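Local atomic coordinates of phosphodiesterase (Candida albicans, PDB entry 6CPU), a protein that belongs to the phosphodiesterase family of the HD clan, with a largely helical domain that carries a zinc and a magnesium ion. Residues H427-K438 and F536-L547. Residues are numbered along the deposited sequence; the frame is centred on the assembly and turned at random.
Sequences HNEYVNRLKSFK and FAENLFNSVSDL
Leu434 reaches from helix 427-438 onto helix 525-547, and both of its methyls are engaged. CD1 lies 3.8 Å from CD2 of Leu547, while CD2 comes 4.1 Å from CG2 of Val544. With CG anti to the backbone N (chi1 175°), the branch is carried across the gap between segments 427-438 and 536-547, whose axes approach to 10.8 Å and run 26° from parallel. The short side chain of Ser543 faces the leucine. Leu456 of helix 446-462 adds to this core, and Leu547 CD1 meets the edge of the Phe437 ring, 4.2 Å from CE2. Val431 and Leu540, 4.4 Å apart between CG2 and CD1, link the core more loosely to the N-terminal end of helix 427-438.

At that end the packing turns polar and aromatic. Phe536 sets its ring edge over one face of the His427 imidazole, planes at 58°, in a T-shaped pair. A water bridges the segments here, 2.6 Å from His427 NE2, and donates to Phe536 O at 2.7 Å. Histidine suits the place because one flat group offers a ring face to Phe536 and a ring nitrogen to the water.

The solvent side belongs to the long, extended Lys438, whose NZ forms a salt bridge with Asp546 OD2 at a slack 3.5 Å. No direct hydrogen bond joins the two segments, so their contact rests on apolar packing, the His427-Phe536 pair, one bridging water and a peripheral charge pair.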
loop_
_atom_site.group_PDB
_atom_site.type_symbol
_atom_site.label_atom_id
_atom_site.label_comp_id
_atom_site.label_asym_id
_atom_site.label_seq_id
_atom_site.Cartn_x
_atom_site.Cartn_y
_atom_site.Cartn_z
ATOM N N HIS A 427 15.002 9.009 -11.576
ATOM C CA HIS A 427 14.065 9.935 -12.221
ATOM C C HIS A 427 14.600 10.431 -13.565
ATOM O O HIS A 427 13.894 10.386 -14.576
ATOM C CB HIS A 427 13.794 11.124 -11.299
ATOM C CG HIS A 427 12.858 12.143 -11.872
ATOM N ND1 HIS A 427 11.555 12.282 -11.444
ATOM C CD2 HIS A 427 13.040 13.084 -12.830
ATOM C CE1 HIS A 427 10.973 13.258 -12.118
ATOM N NE2 HIS A 427 11.852 13.759 -12.967
ATOM N N ASN A 428 15.850 10.889 -13.563
ATOM C CA ASN A 428 16.476 11.449 -14.766
ATOM C C ASN A 428 16.573 10.454 -15.922
ATOM O O ASN A 428 16.437 10.838 -17.087
ATOM C CB ASN A 428 17.870 12.008 -14.445
ATOM C CG ASN A 428 17.822 13.234 -13.544
ATOM O OD1 ASN A 428 18.807 13.571 -12.890
ATOM N ND2 ASN A 428 16.680 13.912 -13.515
ATOM N N GLU A 429 16.786 9.180 -15.604
ATOM C CA GLU A 429 16.935 8.161 -16.636
ATOM C C GLU A 429 15.630 7.984 -17.419
ATOM O O GLU A 429 15.664 7.886 -18.647
ATOM C CB GLU A 429 17.417 6.830 -16.038
ATOM C CG GLU A 429 18.583 6.185 -16.789
ATOM C CD GLU A 429 18.156 5.126 -17.791
ATOM O OE1 GLU A 429 17.465 4.166 -17.386
ATOM O OE2 GLU A 429 18.527 5.237 -18.979
ATOM N N TYR A 430 14.488 7.971 -16.726
ATOM C CA TYR A 430 13.179 7.850 -17.402
ATOM C C TYR A 430 12.809 9.126 -18.166
ATOM O O TYR A 430 12.208 9.053 -19.233
ATOM C CB TYR A 430 12.063 7.443 -16.421
ATOM C CG TYR A 430 12.271 6.043 -15.888
ATOM C CD1 TYR A 430 11.874 4.924 -16.620
ATOM C CD2 TYR A 430 12.907 5.837 -14.670
ATOM C CE1 TYR A 430 12.096 3.638 -16.141
ATOM C CE2 TYR A 430 13.130 4.563 -14.182
ATOM C CZ TYR A 430 12.728 3.467 -14.917
ATOM O OH TYR A 430 12.968 2.204 -14.409
ATOM N N VAL A 431 13.185 10.279 -17.627
ATOM C CA VAL A 431 12.985 11.552 -18.321
ATOM C C VAL A 431 13.748 11.574 -19.650
ATOM O O VAL A 431 13.217 12.033 -20.661
ATOM C CB VAL A 431 13.406 12.751 -17.443
ATOM C CG1 VAL A 431 13.445 14.044 -18.254
ATOM C CG2 VAL A 431 12.447 12.902 -16.271
ATOM N N ASN A 432 14.982 11.070 -19.639
ATOM C CA ASN A 432 15.802 10.981 -20.851
ATOM C C ASN A 432 15.367 9.866 -21.803
ATOM O O ASN A 432 15.522 9.991 -23.017
ATOM C CB ASN A 432 17.281 10.813 -20.488
ATOM C CG ASN A 432 17.839 12.012 -19.745
ATOM O OD1 ASN A 432 17.236 13.081 -19.724
ATOM N ND2 ASN A 432 18.996 11.834 -19.122
ATOM N N ARG A 433 14.830 8.776 -21.257
ATOM C CA ARG A 433 14.256 7.702 -22.082
ATOM C C ARG A 433 12.963 8.143 -22.768
ATOM O O ARG A 433 12.585 7.594 -23.807
ATOM C CB ARG A 433 14.001 6.455 -21.238
ATOM C CG ARG A 433 15.277 5.717 -20.883
ATOM C CD ARG A 433 15.156 4.926 -19.595
ATOM N NE ARG A 433 14.436 3.669 -19.768
ATOM C CZ ARG A 433 14.393 2.698 -18.859
ATOM N NH1 ARG A 433 15.029 2.823 -17.696
ATOM N NH2 ARG A 433 13.710 1.589 -19.114
ATOM N N LEU A 434 12.285 9.118 -22.166
ATOM C CA LEU A 434 11.121 9.758 -22.772
ATOM C C LEU A 434 11.556 10.681 -23.916
ATOM O O LEU A 434 10.952 10.673 -24.992
ATOM C CB LEU A 434 10.346 10.547 -21.710
ATOM C CG LEU A 434 9.150 11.390 -22.156
ATOM C CD1 LEU A 434 8.172 10.564 -22.979
ATOM C CD2 LEU A 434 8.468 11.994 -20.941
ATOM N N LYS A 435 12.606 11.467 -23.684
ATOM C CA LYS A 435 13.143 12.357 -24.720
ATOM C C LYS A 435 13.682 11.580 -25.926
ATOM O O LYS A 435 13.440 11.967 -27.066
ATOM C CB LYS A 435 14.208 13.290 -24.136
ATOM C CG LYS A 435 13.598 14.403 -23.295
ATOM C CD LYS A 435 14.559 14.981 -22.266
ATOM C CE LYS A 435 13.809 15.856 -21.269
ATOM N NZ LYS A 435 14.699 16.450 -20.232
ATOM N N SER A 436 14.386 10.478 -25.678
ATOM C CA SER A 436 14.825 9.594 -26.763
ATOM C C SER A 436 13.648 8.986 -27.528
ATOM O O SER A 436 13.711 8.834 -28.749
ATOM C CB SER A 436 15.710 8.469 -26.226
ATOM O OG SER A 436 16.933 8.980 -25.731
ATOM N N PHE A 437 12.584 8.627 -26.809
ATOM C CA PHE A 437 11.383 8.051 -27.426
ATOM C C PHE A 437 10.660 9.075 -28.296
ATOM O O PHE A 437 10.336 8.801 -29.455
ATOM C CB PHE A 437 10.424 7.529 -26.351
ATOM C CG PHE A 437 9.218 6.813 -26.901
ATOM C CD1 PHE A 437 9.355 5.590 -27.549
ATOM C CD2 PHE A 437 7.946 7.351 -26.759
ATOM C CE1 PHE A 437 8.246 4.920 -28.052
ATOM C CE2 PHE A 437 6.835 6.688 -27.259
ATOM C CZ PHE A 437 6.985 5.471 -27.906
ATOM N N LYS A 438 10.419 10.249 -27.720
ATOM C CA LYS A 438 9.682 11.318 -28.391
ATOM C C LYS A 438 10.404 11.733 -29.676
ATOM O O LYS A 438 9.776 11.893 -30.722
ATOM C CB LYS A 438 9.501 12.513 -27.447
ATOM C CG LYS A 438 8.297 13.384 -27.762
ATOM C CD LYS A 438 8.215 14.562 -26.800
ATOM C CE LYS A 438 7.195 15.600 -27.248
ATOM N NZ LYS A 438 7.493 16.939 -26.666
ATOM N N PHE A 536 11.146 18.703 -9.716
ATOM C CA PHE A 536 10.665 17.405 -10.240
ATOM C C PHE A 536 9.356 17.434 -11.050
ATOM O O PHE A 536 9.337 17.010 -12.205
ATOM C CB PHE A 536 10.527 16.381 -9.101
ATOM C CG PHE A 536 11.820 16.081 -8.389
ATOM C CD1 PHE A 536 12.879 15.499 -9.066
ATOM C CD2 PHE A 536 11.974 16.377 -7.039
ATOM C CE1 PHE A 536 14.072 15.227 -8.416
ATOM C CE2 PHE A 536 13.165 16.105 -6.382
ATOM C CZ PHE A 536 14.215 15.528 -7.073
ATOM N N ALA A 537 8.267 17.912 -10.449
ATOM C CA ALA A 537 6.923 17.676 -10.998
ATOM C C ALA A 537 6.644 18.409 -12.310
ATOM O O ALA A 537 6.233 17.790 -13.303
ATOM C CB ALA A 537 5.863 18.035 -9.971
ATOM N N GLU A 538 6.860 19.723 -12.306
ATOM C CA GLU A 538 6.575 20.554 -13.478
ATOM C C GLU A 538 7.146 19.919 -14.739
ATOM O O GLU A 538 6.426 19.726 -15.713
ATOM C CB GLU A 538 7.123 21.973 -13.293
ATOM C CG GLU A 538 6.647 22.967 -14.346
ATOM C CD GLU A 538 6.677 24.410 -13.864
ATOM O OE1 GLU A 538 7.409 24.718 -12.899
ATOM O OE2 GLU A 538 5.959 25.243 -14.455
ATOM N N ASN A 539 8.426 19.557 -14.700
ATOM C CA ASN A 539 9.094 18.987 -15.869
ATOM C C ASN A 539 8.565 17.628 -16.304
ATOM O O ASN A 539 8.410 17.384 -17.501
ATOM C CB ASN A 539 10.604 18.899 -15.635
ATOM C CG ASN A 539 11.270 20.260 -15.626
ATOM O OD1 ASN A 539 10.802 21.199 -16.272
ATOM N ND2 ASN A 539 12.368 20.376 -14.891
ATOM N N LEU A 540 8.292 16.739 -15.348
ATOM C CA LEU A 540 7.790 15.401 -15.689
ATOM C C LEU A 540 6.391 15.460 -16.308
ATOM O O LEU A 540 6.127 14.822 -17.328
ATOM C CB LEU A 540 7.761 14.482 -14.458
ATOM C CG LEU A 540 7.203 13.071 -14.696
ATOM C CD1 LEU A 540 8.112 12.255 -15.603
ATOM C CD2 LEU A 540 6.980 12.349 -13.372
ATOM N N PHE A 541 5.489 16.195 -15.673
ATOM C CA PHE A 541 4.110 16.255 -16.156
ATOM C C PHE A 541 4.019 16.977 -17.512
ATOM O O PHE A 541 3.379 16.474 -18.448
ATOM C CB PHE A 541 3.191 16.873 -15.099
ATOM C CG PHE A 541 2.812 15.909 -14.006
ATOM C CD1 PHE A 541 1.824 14.956 -14.226
ATOM C CD2 PHE A 541 3.469 15.916 -12.781
ATOM C CE1 PHE A 541 1.482 14.053 -13.238
ATOM C CE2 PHE A 541 3.129 15.008 -11.788
ATOM C CZ PHE A 541 2.137 14.077 -12.019
ATOM N N ASN A 542 4.685 18.128 -17.624
ATOM C CA ASN A 542 4.829 18.822 -18.916
ATOM C C ASN A 542 5.351 17.891 -20.000
ATOM O O ASN A 542 4.780 17.811 -21.079
ATOM C CB ASN A 542 5.759 20.037 -18.788
ATOM C CG ASN A 542 5.087 21.222 -18.119
ATOM O OD1 ASN A 542 3.877 21.418 -18.247
ATOM N ND2 ASN A 542 5.872 22.031 -17.408
ATOM N N SER A 543 6.417 17.155 -19.692
ATOM C CA SER A 543 7.012 16.224 -20.644
ATOM C C SER A 543 6.085 15.057 -20.998
ATOM O O SER A 543 6.007 14.646 -22.155
ATOM C CB SER A 543 8.344 15.700 -20.099
ATOM O OG SER A 543 9.024 14.938 -21.079
ATOM N N VAL A 544 5.382 14.528 -20.000
ATOM C CA VAL A 544 4.436 13.430 -20.224
ATOM C C VAL A 544 3.182 13.911 -20.974
ATOM O O VAL A 544 2.688 13.219 -21.872
ATOM C CB VAL A 544 4.058 12.730 -18.890
ATOM C CG1 VAL A 544 2.866 11.794 -19.064
ATOM C CG2 VAL A 544 5.255 11.952 -18.351
ATOM N N SER A 545 2.682 15.090 -20.614
ATOM C CA SER A 545 1.508 15.660 -21.294
ATOM C C SER A 545 1.811 16.054 -22.745
ATOM O O SER A 545 0.917 16.015 -23.590
ATOM C CB SER A 545 0.938 16.845 -20.515
ATOM O OG SER A 545 1.892 17.877 -20.361
ATOM N N ASP A 546 3.063 16.408 -23.038
ATOM C CA ASP A 546 3.489 16.609 -24.426
ATOM C C ASP A 546 3.301 15.333 -25.245
ATOM O O ASP A 546 2.865 15.392 -26.390
ATOM C CB ASP A 546 4.959 17.039 -24.510
ATOM C CG ASP A 546 5.198 18.464 -24.018
ATOM O OD1 ASP A 546 4.224 19.165 -23.673
ATOM O OD2 ASP A 546 6.374 18.885 -23.970
ATOM N N LEU A 547 3.640 14.185 -24.661
ATOM C CA LEU A 547 3.467 12.894 -25.335
ATOM C C LEU A 547 2.018 12.422 -25.318
ATOM O O LEU A 547 1.558 11.806 -26.278
ATOM C CB LEU A 547 4.346 11.814 -24.686
ATOM C CG LEU A 547 4.203 10.383 -25.235
ATOM C CD1 LEU A 547 4.806 10.263 -26.624
ATOM C CD2 LEU A 547 4.842 9.368 -24.302
HETATM O O HOH W 1 11.429 16.214 -13.724
#